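Local structure of pantothenate synthetase (Francisella tularensis subsp. tularensis, 3N8H) at residues S15-L20 with Q24-V29; S56-P61 with K98-D103; N117-K122 with D153-M158. The protein catalyses the ATP-dependent condensation of pantoate with beta-alanine to give pantothenate, probably by way of a pantoyl-adenylate intermediate. All coordinates share one frame; numbering follows the deposited sequence.

Contact 1 (S15-L20 with Q24-V29); sequences SIRNSL and QKIGFV
Arg17, near the end of helix 10-18, lays its guanidinium against the tip of Ile26, the first residue of strand 26-31. The two elements belong to a beta-alpha-beta crossover of the Rossmann-like parallel sheet: the chain leaves strand 5-7, runs through the helix and returns in the same direction along strand 26-31, which is parallel to strand 5-7 but not adjacent to it in the sheet. From CB, the Arg17 chain sets off with CG anti to the backbone N (chi1 -178°) and then bends at chi2, which brings the later atoms round to the strand. Arg17 CD makes a loose contact, 4.1 Å from Ile26 CD1. Arg17 NE comes closer, 3.4 Å from Ile26 CD1, and Arg17 CZ meets Ile26 CD1 at 3.2 Å, a tight fit. The two terminal nitrogens flank it, NH1 closer than NH2. The methyl therefore sits over the centre of one guanidinium face. The rotation of that flat group is fixed from elsewhere: NE bonds to Thr142 O and NH1 to Lys143 O, just where helix 127-142 gives out. Ile26 is buried, and it also packs on Ile54 of the neighbouring strand. Leu20 reaches the same methyl with its CD1 branch, Leu20 CD1 lying 3.6 Å from Ile26 CD1, so that one carbon of the strand serves both residues. Gln24, just before the strand, lays its extended side chain across Leu20 at about a right angle, Gln24 NE2 lying 3.6 Å from both CB and CD2 of Leu20.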
loop_
_atom_site.group_PDB
_atom_site.type_symbol
_atom_site.label_atom_id
_atom_site.label_comp_id
_atom_site.label_asym_id
_atom_site.label_seq_id
_atom_site.Cartn_x
_atom_site.Cartn_y
_atom_site.Cartn_z
ATOM N N SER A 15 22.075 -4.999 -4.291
ATOM C CA SER A 15 23.337 -5.716 -4.353
ATOM C C SER A 15 23.665 -6.297 -2.996
ATOM O O SER A 15 23.710 -7.512 -2.821
ATOM C CB SER A 15 24.472 -4.791 -4.801
ATOM O OG SER A 15 24.301 -4.372 -6.147
ATOM N N ILE A 16 23.879 -5.422 -2.021
ATOM C CA ILE A 16 24.306 -5.886 -0.714
ATOM C C ILE A 16 23.246 -6.774 -0.037
ATOM O O ILE A 16 23.581 -7.811 0.561
ATOM C CB ILE A 16 24.765 -4.714 0.183
ATOM C CG1 ILE A 16 25.243 -5.239 1.538
ATOM C CG2 ILE A 16 23.675 -3.672 0.326
ATOM C CD1 ILE A 16 26.431 -6.202 1.444
ATOM N N ARG A 17 21.975 -6.386 -0.160
ATOM C CA ARG A 17 20.886 -7.136 0.458
ATOM C C ARG A 17 20.841 -8.568 -0.071
ATOM O O ARG A 17 20.683 -9.525 0.693
ATOM C CB ARG A 17 19.546 -6.444 0.201
ATOM C CG ARG A 17 18.344 -7.129 0.838
ATOM C CD ARG A 17 18.551 -7.278 2.330
ATOM N NE ARG A 17 17.513 -8.083 2.958
ATOM C CZ ARG A 17 17.458 -9.416 2.900
ATOM N NH1 ARG A 17 16.482 -10.064 3.520
ATOM N NH2 ARG A 17 18.367 -10.103 2.215
ATOM N N ASN A 18 20.983 -8.710 -1.383
ATOM C CA ASN A 18 20.843 -10.019 -2.014
ATOM C C ASN A 18 22.043 -10.921 -1.768
ATOM O O ASN A 18 22.005 -12.115 -2.065
ATOM C CB ASN A 18 20.550 -9.875 -3.509
ATOM C CG ASN A 18 19.180 -9.276 -3.774
ATOM O OD1 ASN A 18 18.319 -9.253 -2.891
ATOM N ND2 ASN A 18 18.973 -8.788 -4.992
ATOM N N SER A 19 23.099 -10.342 -1.200
ATOM C CA SER A 19 24.318 -11.084 -0.883
ATOM C C SER A 19 24.282 -11.731 0.501
ATOM O O SER A 19 25.163 -12.512 0.846
ATOM C CB SER A 19 25.537 -10.169 -0.988
ATOM O OG SER A 19 25.146 -8.809 -1.040
ATOM N N LEU A 20 23.269 -11.403 1.299
ATOM C CA LEU A 20 23.175 -11.960 2.645
ATOM C C LEU A 20 22.591 -13.375 2.620
ATOM O O LEU A 20 21.647 -13.646 1.881
ATOM C CB LEU A 20 22.329 -11.052 3.545
ATOM C CG LEU A 20 22.753 -9.582 3.612
ATOM C CD1 LEU A 20 21.811 -8.784 4.498
ATOM C CD2 LEU A 20 24.190 -9.447 4.094
ATOM N N GLN A 24 21.428 -15.207 8.467
ATOM C CA GLN A 24 21.716 -13.931 9.108
ATOM C C GLN A 24 20.435 -13.176 9.445
ATOM O O GLN A 24 19.667 -12.824 8.561
ATOM C CB GLN A 24 22.636 -13.086 8.217
ATOM C CG GLN A 24 24.026 -13.695 8.050
ATOM C CD GLN A 24 24.945 -12.844 7.198
ATOM O OE1 GLN A 24 26.068 -12.534 7.597
ATOM N NE2 GLN A 24 24.470 -12.457 6.019
ATOM N N LYS A 25 20.208 -12.966 10.737
ATOM C CA LYS A 25 19.095 -12.152 11.199
ATOM C C LYS A 25 19.368 -10.707 10.817
ATOM O O LYS A 25 20.439 -10.172 11.120
ATOM C CB LYS A 25 18.942 -12.255 12.713
ATOM C CG LYS A 25 18.641 -13.650 13.220
ATOM C CD LYS A 25 17.430 -13.636 14.155
ATOM C CE LYS A 25 16.193 -13.078 13.443
ATOM N NZ LYS A 25 14.944 -13.102 14.280
ATOM N N ILE A 26 18.402 -10.082 10.150
ATOM C CA ILE A 26 18.533 -8.691 9.733
ATOM C C ILE A 26 17.669 -7.783 10.602
ATOM O O ILE A 26 16.451 -7.983 10.718
ATOM C CB ILE A 26 18.120 -8.512 8.273
ATOM C CG1 ILE A 26 18.826 -9.545 7.394
ATOM C CG2 ILE A 26 18.416 -7.082 7.808
ATOM C CD1 ILE A 26 18.605 -9.347 5.915
ATOM N N GLY A 27 18.303 -6.790 11.214
ATOM C CA GLY A 27 17.587 -5.758 11.947
ATOM C C GLY A 27 17.567 -4.430 11.200
ATOM O O GLY A 27 18.564 -4.017 10.601
ATOM N N PHE A 28 16.429 -3.756 11.228
ATOM C CA PHE A 28 16.281 -2.534 10.450
ATOM C C PHE A 28 15.854 -1.362 11.326
ATOM O O PHE A 28 14.884 -1.458 12.075
ATOM C CB PHE A 28 15.268 -2.748 9.322
ATOM C CG PHE A 28 14.949 -1.487 8.531
ATOM C CD1 PHE A 28 13.645 -1.211 8.136
ATOM C CD2 PHE A 28 15.948 -0.584 8.198
ATOM C CE1 PHE A 28 13.344 -0.053 7.411
ATOM C CE2 PHE A 28 15.662 0.580 7.463
ATOM C CZ PHE A 28 14.369 0.839 7.066
ATOM N N VAL A 29 16.573 -0.254 11.241
ATOM C CA VAL A 29 16.175 0.939 11.986
ATOM C C VAL A 29 15.950 2.122 11.028
ATOM O O VAL A 29 16.894 2.752 10.614
ATOM C CB VAL A 29 17.229 1.341 13.054
ATOM C CG1 VAL A 29 16.740 2.570 13.854
ATOM C CG2 VAL A 29 17.529 0.191 14.048
#

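Contact 2 (S56-P61 with K98-D103); sequences SIFVNP and KDIYPD
Phe58 and Asn60, in the loop that follows strand 52-57 at the carboxyl end of the parallel Rossmann-like sheet, meet Ile100 and Tyr101 where helix 97-100 runs out. All four residues are buried. The apolar part begins with a CH-pi contact: Ile100 CG1 stands over one face of the Phe58 ring, 4.0 Å from its centroid. The edge of the same phenyl ring faces Tyr101, with CE1 of Phe58 4.1 Å from Tyr101 CE2. Ile100 serves both rings, since its CG2 branch lies over a face of its neighbour Tyr101, toward the rim. Val134 of helix 127-142 packs against Phe58, Asn60 and Tyr101.

The polar part is a single hydrogen bond across the contact, from Tyr101 OH to Asn60 OD1 at 2.6 Å. Asn60 swings its CG away from the backbone N, which carries the amide to the edge of the phenol, and the two planes are only 11° apart. Thr62 OG1 joins in, bonded to both Tyr101 OH and Asn60 ND2, so the phenol and the amide are held from a second point just beside Gln63, a predicted substrate-binding residue. The Tyr101 hydroxyl reaches Asn60 OD1 at a C=O...donor angle of 123°, tilted 30° from the carbonyl plane.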
loop_
_atom_site.group_PDB
_atom_site.type_symbol
_atom_site.label_atom_id
_atom_site.label_comp_id
_atom_site.label_asym_id
_atom_site.label_seq_id
_atom_site.Cartn_x
_atom_site.Cartn_y
_atom_site.Cartn_z
ATOM N N SER A 56 18.298 3.234 7.835
ATOM C CA SER A 56 17.999 4.130 6.722
ATOM C C SER A 56 18.004 5.578 7.232
ATOM O O SER A 56 17.742 5.840 8.407
ATOM C CB SER A 56 16.679 3.782 5.998
ATOM O OG SER A 56 15.513 3.852 6.838
ATOM N N ILE A 57 18.364 6.491 6.347
ATOM C CA ILE A 57 18.215 7.913 6.574
ATOM C C ILE A 57 17.581 8.466 5.317
ATOM O O ILE A 57 18.155 8.405 4.213
ATOM C CB ILE A 57 19.558 8.608 6.824
ATOM C CG1 ILE A 57 20.135 8.177 8.178
ATOM C CG2 ILE A 57 19.415 10.144 6.747
ATOM C CD1 ILE A 57 21.531 8.748 8.439
ATOM N N PHE A 58 16.364 8.968 5.491
ATOM C CA PHE A 58 15.583 9.481 4.385
ATOM C C PHE A 58 14.546 10.423 4.965
ATOM O O PHE A 58 13.629 9.987 5.681
ATOM C CB PHE A 58 14.910 8.355 3.574
ATOM C CG PHE A 58 14.067 8.861 2.400
ATOM C CD1 PHE A 58 12.680 8.652 2.368
ATOM C CD2 PHE A 58 14.664 9.561 1.345
ATOM C CE1 PHE A 58 11.899 9.126 1.299
ATOM C CE2 PHE A 58 13.898 10.040 0.277
ATOM C CZ PHE A 58 12.510 9.816 0.247
ATOM N N VAL A 59 14.727 11.717 4.684
ATOM C CA VAL A 59 13.755 12.715 5.059
ATOM C C VAL A 59 12.612 12.677 4.049
ATOM O O VAL A 59 12.676 13.266 2.960
ATOM C CB VAL A 59 14.352 14.141 5.110
ATOM C CG1 VAL A 59 13.330 15.076 5.720
ATOM C CG2 VAL A 59 15.664 14.188 5.947
ATOM N N ASN A 60 11.559 11.975 4.425
ATOM C CA ASN A 60 10.432 11.729 3.539
ATOM C C ASN A 60 9.510 12.937 3.365
ATOM O O ASN A 60 8.769 13.280 4.286
ATOM C CB ASN A 60 9.639 10.518 4.050
ATOM C CG ASN A 60 8.420 10.244 3.222
ATOM O OD1 ASN A 60 8.467 10.338 2.001
ATOM N ND2 ASN A 60 7.312 9.912 3.880
ATOM N N PRO A 61 9.521 13.558 2.167
ATOM C CA PRO A 61 8.734 14.778 1.953
ATOM C C PRO A 61 7.231 14.553 2.083
ATOM O O PRO A 61 6.509 15.480 2.433
ATOM C CB PRO A 61 9.025 15.163 0.496
ATOM C CG PRO A 61 10.110 14.266 0.028
ATOM C CD PRO A 61 10.231 13.117 0.951
ATOM N N LYS A 98 14.066 10.473 -5.678
ATOM C CA LYS A 98 13.809 9.797 -6.940
ATOM C C LYS A 98 13.898 8.284 -6.779
ATOM O O LYS A 98 13.126 7.547 -7.383
ATOM C CB LYS A 98 14.803 10.256 -8.006
ATOM C CG LYS A 98 14.599 11.670 -8.516
ATOM C CD LYS A 98 15.814 12.138 -9.337
ATOM C CE LYS A 98 16.097 11.208 -10.518
ATOM N NZ LYS A 98 16.572 9.848 -10.119
ATOM N N ASP A 99 14.853 7.820 -5.979
ATOM C CA ASP A 99 14.956 6.381 -5.704
ATOM C C ASP A 99 13.618 5.862 -5.142
ATOM O O ASP A 99 13.107 4.819 -5.553
ATOM C CB ASP A 99 16.059 6.107 -4.686
ATOM C CG ASP A 99 17.457 6.369 -5.241
ATOM O OD1 ASP A 99 18.361 6.721 -4.446
ATOM O OD2 ASP A 99 17.639 6.237 -6.469
ATOM N N ILE A 100 13.059 6.600 -4.193
ATOM C CA ILE A 100 11.909 6.107 -3.440
ATOM C C ILE A 100 10.585 6.340 -4.158
ATOM O O ILE A 100 9.665 5.499 -4.103
ATOM C CB ILE A 100 11.871 6.695 -1.999
ATOM C CG1 ILE A 100 13.126 6.281 -1.232
ATOM C CG2 ILE A 100 10.631 6.207 -1.247
ATOM C CD1 ILE A 100 13.337 4.765 -1.157
ATOM N N TYR A 101 10.496 7.487 -4.824
ATOM C CA TYR A 101 9.316 7.874 -5.586
ATOM C C TYR A 101 9.716 8.152 -7.019
ATOM O O TYR A 101 9.794 9.303 -7.425
ATOM C CB TYR A 101 8.726 9.151 -5.022
ATOM C CG TYR A 101 8.292 9.019 -3.595
ATOM C CD1 TYR A 101 7.043 8.472 -3.268
ATOM C CD2 TYR A 101 9.132 9.434 -2.569
ATOM C CE1 TYR A 101 6.655 8.360 -1.954
ATOM C CE2 TYR A 101 8.754 9.339 -1.260
ATOM C CZ TYR A 101 7.523 8.803 -0.948
ATOM O OH TYR A 101 7.171 8.719 0.379
ATOM N N PRO A 102 9.973 7.090 -7.793
ATOM C CA PRO A 102 10.404 7.238 -9.184
ATOM C C PRO A 102 9.458 8.107 -10.014
ATOM O O PRO A 102 9.927 8.849 -10.873
ATOM C CB PRO A 102 10.419 5.792 -9.710
ATOM C CG PRO A 102 9.647 4.978 -8.681
ATOM C CD PRO A 102 9.905 5.680 -7.378
ATOM N N ASP A 103 8.149 8.024 -9.753
ATOM C CA ASP A 103 7.142 8.697 -10.575
ATOM C C ASP A 103 6.345 9.696 -9.736
ATOM O O ASP A 103 5.266 10.144 -10.129
ATOM C CB ASP A 103 6.178 7.667 -11.196
ATOM C CG ASP A 103 6.897 6.651 -12.070
ATOM O OD1 ASP A 103 7.614 7.092 -12.997
ATOM O OD2 ASP A 103 6.757 5.418 -11.832
#

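Contact 3 (N117-K122 with D153-M158). With PRO (proline), chain C; AMP (adenosine monophosphate), chain D.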
loop_
_atom_site.group_PDB
_atom_site.type_symbol
_atom_site.label_atom_id
_atom_site.label_comp_id
_atom_site.label_asym_id
_atom_site.label_seq_id
_atom_site.Cartn_x
_atom_site.Cartn_y
_atom_site.Cartn_z
ATOM N N ASN A 117 -7.155 9.170 13.244
ATOM C CA ASN A 117 -8.008 10.342 13.155
ATOM C C ASN A 117 -7.902 11.274 14.351
ATOM O O ASN A 117 -8.523 12.340 14.366
ATOM C CB ASN A 117 -9.474 9.922 13.029
ATOM C CG ASN A 117 -9.802 9.349 11.679
ATOM O OD1 ASN A 117 -9.134 9.638 10.687
ATOM N ND2 ASN A 117 -10.845 8.536 11.626
ATOM N N ILE A 118 -7.140 10.864 15.354
ATOM C CA ILE A 118 -6.993 11.652 16.577
ATOM C C ILE A 118 -5.550 12.084 16.797
ATOM O O ILE A 118 -4.643 11.645 16.074
ATOM C CB ILE A 118 -7.460 10.848 17.803
ATOM C CG1 ILE A 118 -6.703 9.512 17.880
ATOM C CG2 ILE A 118 -9.014 10.633 17.759
ATOM C CD1 ILE A 118 -6.844 8.761 19.207
ATOM N N LEU A 119 -5.352 12.954 17.794
ATOM C CA LEU A 119 -4.023 13.356 18.217
ATOM C C LEU A 119 -3.168 13.739 17.021
ATOM O O LEU A 119 -3.517 14.644 16.265
ATOM C CB LEU A 119 -3.376 12.219 19.020
ATOM C CG LEU A 119 -4.195 11.841 20.269
ATOM C CD1 LEU A 119 -3.756 10.508 20.909
ATOM C CD2 LEU A 119 -4.162 12.979 21.287
ATOM N N GLU A 120 -2.052 13.041 16.831
ATOM C CA GLU A 120 -1.140 13.417 15.765
ATOM C C GLU A 120 -1.805 13.396 14.361
ATOM O O GLU A 120 -1.589 14.285 13.508
ATOM C CB GLU A 120 0.073 12.523 15.849
ATOM C CG GLU A 120 1.350 13.149 15.398
ATOM C CD GLU A 120 1.815 14.357 16.209
ATOM O OE1 GLU A 120 1.188 14.818 17.204
ATOM O OE2 GLU A 120 2.864 14.847 15.801
ATOM N N GLY A 121 -2.664 12.415 14.129
ATOM C CA GLY A 121 -3.344 12.324 12.847
ATOM C C GLY A 121 -4.208 13.537 12.524
ATOM O O GLY A 121 -4.317 13.963 11.370
ATOM N N LYS A 122 -4.828 14.103 13.549
ATOM C CA LYS A 122 -5.734 15.234 13.356
ATOM C C LYS A 122 -4.915 16.516 13.267
ATOM O O LYS A 122 -5.201 17.426 12.479
ATOM C CB LYS A 122 -6.718 15.324 14.532
ATOM C CG LYS A 122 -7.713 16.454 14.414
ATOM C CD LYS A 122 -8.636 16.498 15.619
ATOM C CE LYS A 122 -10.068 16.216 15.210
ATOM N NZ LYS A 122 -11.031 16.482 16.310
ATOM N N ASP A 153 6.721 7.806 19.308
ATOM C CA ASP A 153 5.779 7.996 18.221
ATOM C C ASP A 153 4.755 6.859 18.299
ATOM O O ASP A 153 4.768 5.895 17.510
ATOM C CB ASP A 153 6.538 8.018 16.908
ATOM C CG ASP A 153 7.567 9.137 16.865
ATOM O OD1 ASP A 153 7.146 10.297 16.656
ATOM O OD2 ASP A 153 8.779 8.856 17.047
ATOM N N TYR A 154 3.886 6.971 19.298
ATOM C CA TYR A 154 2.993 5.867 19.683
ATOM C C TYR A 154 2.015 5.428 18.599
ATOM O O TYR A 154 1.808 4.212 18.348
ATOM C CB TYR A 154 2.186 6.252 20.923
ATOM C CG TYR A 154 1.643 5.056 21.655
ATOM C CD1 TYR A 154 2.449 4.338 22.534
ATOM C CD2 TYR A 154 0.324 4.638 21.466
ATOM C CE1 TYR A 154 1.959 3.237 23.219
ATOM C CE2 TYR A 154 -0.181 3.527 22.147
ATOM C CZ TYR A 154 0.644 2.834 23.023
ATOM O OH TYR A 154 0.170 1.736 23.707
ATOM N N GLN A 155 1.364 6.413 17.998
ATOM C CA GLN A 155 0.397 6.125 16.934
ATOM C C GLN A 155 1.094 5.506 15.710
ATOM O O GLN A 155 0.604 4.537 15.110
ATOM C CB GLN A 155 -0.326 7.394 16.555
ATOM C CG GLN A 155 -1.356 7.821 17.587
ATOM C CD GLN A 155 -1.872 9.225 17.299
ATOM O OE1 GLN A 155 -1.193 10.229 17.573
ATOM N NE2 GLN A 155 -3.064 9.300 16.711
ATOM N N GLN A 156 2.248 6.074 15.367
ATOM C CA GLN A 156 3.137 5.499 14.354
ATOM C C GLN A 156 3.366 3.995 14.591
ATOM O O GLN A 156 3.241 3.192 13.668
ATOM C CB GLN A 156 4.493 6.220 14.379
ATOM C CG GLN A 156 5.490 5.615 13.404
ATOM C CD GLN A 156 6.600 6.551 13.064
ATOM O OE1 GLN A 156 6.452 7.425 12.205
ATOM N NE2 GLN A 156 7.725 6.394 13.746
ATOM N N VAL A 157 3.739 3.616 15.815
ATOM C CA VAL A 157 3.944 2.191 16.118
ATOM C C VAL A 157 2.702 1.347 15.805
ATOM O O VAL A 157 2.795 0.330 15.101
ATOM C CB VAL A 157 4.329 1.971 17.597
ATOM C CG1 VAL A 157 4.245 0.491 17.944
ATOM C CG2 VAL A 157 5.724 2.492 17.878
HETATM N N MSE A 158 1.544 1.770 16.331
HETATM C CA MSE A 158 0.279 1.049 16.146
HETATM C C MSE A 158 -0.061 0.927 14.670
HETATM O O MSE A 158 -0.453 -0.133 14.191
HETATM C CB MSE A 158 -0.859 1.770 16.876
HETATM C CG MSE A 158 -0.662 1.901 18.376
HETATM SE SE MSE A 158 -2.206 2.735 19.261
HETATM C CE MSE A 158 -3.632 1.527 18.678
HETATM N N PRO C . 9.287 11.730 13.076
HETATM C CA PRO C . 8.503 11.685 11.846
HETATM C C PRO C . 8.148 13.101 11.389
HETATM O O PRO C . 8.389 14.057 12.138
HETATM C CB PRO C . 7.245 10.926 12.272
HETATM C CG PRO C . 7.722 10.018 13.358
HETATM C CD PRO C . 8.804 10.774 14.087
HETATM P P AMP D . 12.611 10.019 13.384
HETATM O O1P AMP D . 14.033 10.017 12.831
HETATM O O2P AMP D . 12.288 11.083 14.388
HETATM O O3P AMP D . 11.573 9.884 12.330
HETATM O "O5'" AMP D . 12.604 8.706 14.336
HETATM C "C5'" AMP D . 13.133 7.448 13.914
HETATM C "C4'" AMP D . 12.833 6.386 14.943
HETATM O "O4'" AMP D . 13.476 6.755 16.204
HETATM C "C3'" AMP D . 11.335 6.204 15.245
HETATM O "O3'" AMP D . 11.065 4.825 15.548
HETATM C "C2'" AMP D . 11.160 7.050 16.501
HETATM O "O2'" AMP D . 10.035 6.740 17.309
HETATM C "C1'" AMP D . 12.483 6.796 17.219
HETATM N N9 AMP D . 12.781 7.822 18.225
HETATM C C8 AMP D . 12.762 9.160 18.025
HETATM N N7 AMP D . 13.049 9.818 19.183
HETATM C C5 AMP D . 13.227 8.883 20.151
HETATM C C6 AMP D . 13.552 8.903 21.593
HETATM N N6 AMP D . 13.718 10.081 22.217
HETATM N N1 AMP D . 13.665 7.737 22.254
HETATM C C2 AMP D . 13.464 6.566 21.603
HETATM N N3 AMP D . 13.173 6.466 20.289
HETATM C C4 AMP D . 13.047 7.576 19.515
#
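Glu120 and Gln155 are the backbone positions closest across the contact, 7.5 Å between their CA atoms, where the start of helix 120-123 faces the first turn of helix 154-166. This is the seam between the Rossmann-like nucleotide-binding part and the antiparallel sheet of strands 230-237, 240-247 and 250-257: Leu119 packs on Tyr233 and Phe242. Nearly everything across the contact is done by the Gln155 amide. Its chain, extended beyond CG, delivers both polar ends to main-chain atoms of the other segment. Gln155 OE1 accepts from Glu120 N at 3.0 Å, the donor lying in the carbonyl plane on a lone pair. Gln155 NE2 donates to Ile118 O at 2.9 Å with an N-H...O angle of 164°; that oxygen is in the amide plane, although the nitrogen stands well above the plane of the Ile118 carbonyl. NE2 also bonds to Ile115 O, its strongest partner, so both polar ends of this buried group are satisfied. Leu119, at the N-cap position with positive phi, tucks its CB 3.3 Å from Gln155 OE1. The Glu120 carboxylate leads away, into a salt bridge with Arg251 and a hydrogen bond from Tyr233. Gln156 on the helix and Asp153 at its N-cap position reach the ligands. Gln156 OE1, hydrogen-bonded to a glycerol, packs 3.1 Å from CG of the bound proline, which probably occupies part of the pantoate site. Asp153 OD1 packs equally close to proline CD, without a bond, while Asp153 OD2 accepts from AMP O2' at a very short 2.5 Å.

In the fold
Contacts 1 and 2 share one parallel sheet: strands 26-31 and 52-57 are neighbours, and although the centres lie 19 Å apart the segments touch, Val29 O being 3.2 Å from Ser56 N, a probable hydrogen bond. Contact 3 stands apart, its centre 22 Å from that of contact 2 and 29 Å from that of contact 1, with nearest atoms about 9 and 10 Å away. It alone holds residues that touch the bound AMP and proline. Contact 2 borders that pocket through Gln63, about 3 Å from the Asn60 side chain, which is itself about 8 Å from the proline, whereas contact 1 lies away from the active site. Helix 127-142 has residues against all three.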